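Local structure of uncharacterized protein ABO_0056 (Alcanivorax borkumensis, 3H35) at residues R84-R90 against L155-E160. The protein is of unknown function but belongs to the abortive infection alpha family, which hints at a part in bacterial defence against phage. Residues are numbered along the deposited sequence; the frame is centred on the assembly and turned at random. Where two conformers were deposited one is given.
Sequences RGEVLYR and LSIRRE. With EDO (1,2-ethanediol), chain D.
Arg90 and Glu160 meet across strand 71-77, which lies between their own strands in the antiparallel sheet. Arg90 NH2 forms a salt bridge with Glu160 OE1 at 3.0 Å and 161°, in the guanidinium plane and on the syn lone pair. Two long side chains suit a gap one strand wide: that of Arg90 runs extended from CG to NE, while Thr75 on the intervening strand bonds both Glu160 OE1 and Arg90 NE. Arg158 NH2 salt-bridges Glu160 OE2 from its anti side at 2.7 Å, completing an Arg90-Glu160-Arg158 network, and Tyr77 OH bonds OE2 too; each oxygen of the buried carboxylate thus has two partners. Arg90 also pairs with Glu86 of the third subunit, and Arg158 with Asp123. Nearby, Leu88 CD1 touches Leu155 CD1 at 3.6 Å, Leu155 being backed by helix 139-151.

The Arg84 side is more open and more weakly hydrogen-bonded, though closely packed. Bent at chi2 (-75°), Arg84 lays one guanidinium face over the methylene CD of Arg158, with Arg158 CD 3.5 Å from Arg84 NH2. A water accepts from Arg84 NH2 and Arg158 NE, bridging the like charges. Arg84 NH1 makes a weak hydrogen bond (126°) to Ser156 OG; short serine keeps its hydroxyl near the backbone, where it also bonds Gly79 O.

Two salt bridges, with Thr75 and Tyr77, probably keep Glu160 ionised, its charge linking two non-adjacent strands.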
# COMPACT_ATOMS: atom_id res chain seq x y z
N ARG A 84 -17.66 -3.42 -7.35
CA ARG A 84 -17.02 -2.34 -6.57
C ARG A 84 -15.68 -1.82 -7.12
O ARG A 84 -15.38 -0.64 -6.96
CB ARG A 84 -16.81 -2.80 -5.13
CG ARG A 84 -18.10 -3.07 -4.35
CD ARG A 84 -18.75 -1.79 -3.97
NE ARG A 84 -19.86 -1.98 -3.05
CZ ARG A 84 -20.65 -1.00 -2.62
NH1 ARG A 84 -20.45 0.26 -3.03
NH2 ARG A 84 -21.64 -1.27 -1.76
N GLY A 85 -14.88 -2.70 -7.74
CA GLY A 85 -13.53 -2.34 -8.15
C GLY A 85 -12.64 -2.03 -6.96
O GLY A 85 -12.66 -2.74 -5.95
N GLU A 86 -11.89 -0.94 -7.04
CA GLU A 86 -10.88 -0.66 -6.01
C GLU A 86 -11.25 0.46 -5.04
O GLU A 86 -12.02 1.36 -5.35
CB GLU A 86 -9.53 -0.36 -6.67
CG GLU A 86 -8.71 -1.62 -7.00
CD GLU A 86 -7.39 -1.29 -7.71
OE1 GLU A 86 -7.25 -0.12 -8.18
OE2 GLU A 86 -6.50 -2.20 -7.79
N VAL A 87 -10.63 0.41 -3.87
CA VAL A 87 -10.82 1.42 -2.82
C VAL A 87 -10.09 2.72 -3.22
O VAL A 87 -8.90 2.69 -3.50
CB VAL A 87 -10.28 0.94 -1.45
CG1 VAL A 87 -10.11 2.11 -0.51
CG2 VAL A 87 -11.17 -0.17 -0.85
N LEU A 88 -10.79 3.85 -3.24
CA LEU A 88 -10.15 5.10 -3.62
C LEU A 88 -9.91 6.06 -2.49
O LEU A 88 -9.02 6.85 -2.59
CB LEU A 88 -10.98 5.82 -4.68
CG LEU A 88 -11.05 5.11 -6.02
CD1 LEU A 88 -11.80 5.95 -7.04
CD2 LEU A 88 -9.64 4.79 -6.53
N TYR A 89 -10.73 6.04 -1.44
CA TYR A 89 -10.77 7.10 -0.48
C TYR A 89 -11.53 6.57 0.71
O TYR A 89 -12.47 5.82 0.55
CB TYR A 89 -11.52 8.31 -1.05
CG TYR A 89 -11.49 9.58 -0.20
CD1 TYR A 89 -10.48 10.50 -0.35
CD2 TYR A 89 -12.53 9.91 0.71
CE1 TYR A 89 -10.45 11.66 0.36
CE2 TYR A 89 -12.49 11.09 1.45
CZ TYR A 89 -11.45 11.95 1.24
OH TYR A 89 -11.33 13.14 1.93
N ARG A 90 -11.11 6.96 1.89
CA ARG A 90 -11.77 6.52 3.10
C ARG A 90 -11.93 7.68 4.06
O ARG A 90 -11.08 8.55 4.11
CB ARG A 90 -11.05 5.37 3.74
CG ARG A 90 -11.35 4.08 3.04
CD ARG A 90 -10.72 2.85 3.68
NE ARG A 90 -11.55 1.67 3.38
CZ ARG A 90 -11.09 0.47 3.09
NH1 ARG A 90 -9.78 0.24 3.00
NH2 ARG A 90 -11.95 -0.51 2.85
N LEU A 155 -18.53 5.56 -9.23
CA LEU A 155 -18.04 5.64 -7.84
C LEU A 155 -19.18 5.41 -6.86
O LEU A 155 -20.24 6.01 -6.98
CB LEU A 155 -17.49 7.05 -7.56
CG LEU A 155 -16.65 7.28 -6.32
CD1 LEU A 155 -15.26 6.64 -6.51
CD2 LEU A 155 -16.52 8.78 -6.03
N SER A 156 -18.94 4.57 -5.87
CA SER A 156 -19.96 4.36 -4.85
C SER A 156 -19.42 4.47 -3.44
O SER A 156 -18.24 4.11 -3.15
CB SER A 156 -20.65 2.99 -5.03
OG SER A 156 -19.69 1.96 -5.02
N ILE A 157 -20.31 4.92 -2.56
CA ILE A 157 -20.05 4.91 -1.12
C ILE A 157 -20.44 3.57 -0.60
O ILE A 157 -21.53 3.08 -0.89
CB ILE A 157 -20.91 5.89 -0.35
CG1 ILE A 157 -20.70 7.31 -0.87
CG2 ILE A 157 -20.57 5.79 1.17
CD1 ILE A 157 -21.51 8.39 -0.16
N ARG A 158 -19.57 2.98 0.19
CA ARG A 158 -19.93 1.82 0.95
C ARG A 158 -19.68 2.07 2.41
O ARG A 158 -18.59 2.48 2.79
CB ARG A 158 -19.15 0.59 0.50
CG ARG A 158 -19.65 -0.67 1.15
CD ARG A 158 -19.02 -1.91 0.49
NE ARG A 158 -19.63 -3.16 0.97
CZ ARG A 158 -19.11 -3.96 1.91
NH1 ARG A 158 -19.74 -5.08 2.25
NH2 ARG A 158 -17.95 -3.67 2.49
N ARG A 159 -20.71 1.80 3.22
CA ARG A 159 -20.62 1.91 4.65
C ARG A 159 -19.93 0.67 5.22
O ARG A 159 -20.35 -0.45 5.02
CB ARG A 159 -21.99 2.09 5.28
CG ARG A 159 -22.67 3.42 4.95
CD ARG A 159 -24.11 3.37 5.40
NE ARG A 159 -24.73 4.68 5.41
CZ ARG A 159 -25.92 4.93 5.92
NH1 ARG A 159 -26.64 3.95 6.46
NH2 ARG A 159 -26.39 6.16 5.91
N GLU A 160 -18.84 0.92 5.93
CA GLU A 160 -18.03 -0.13 6.50
C GLU A 160 -17.69 0.22 7.97
O GLU A 160 -18.14 1.24 8.52
CB GLU A 160 -16.79 -0.31 5.63
CG GLU A 160 -17.12 -0.74 4.18
CD GLU A 160 -15.91 -0.97 3.30
OE1 GLU A 160 -14.84 -0.34 3.53
OE2 GLU A 160 -16.02 -1.79 2.37
C1 EDO D . -7.76 4.51 2.04
O1 EDO D . -7.40 5.39 0.97
C2 EDO D . -7.14 3.14 1.90
O2 EDO D . -8.05 2.19 2.42
O HOH W 1 -22.11 -4.03 -0.15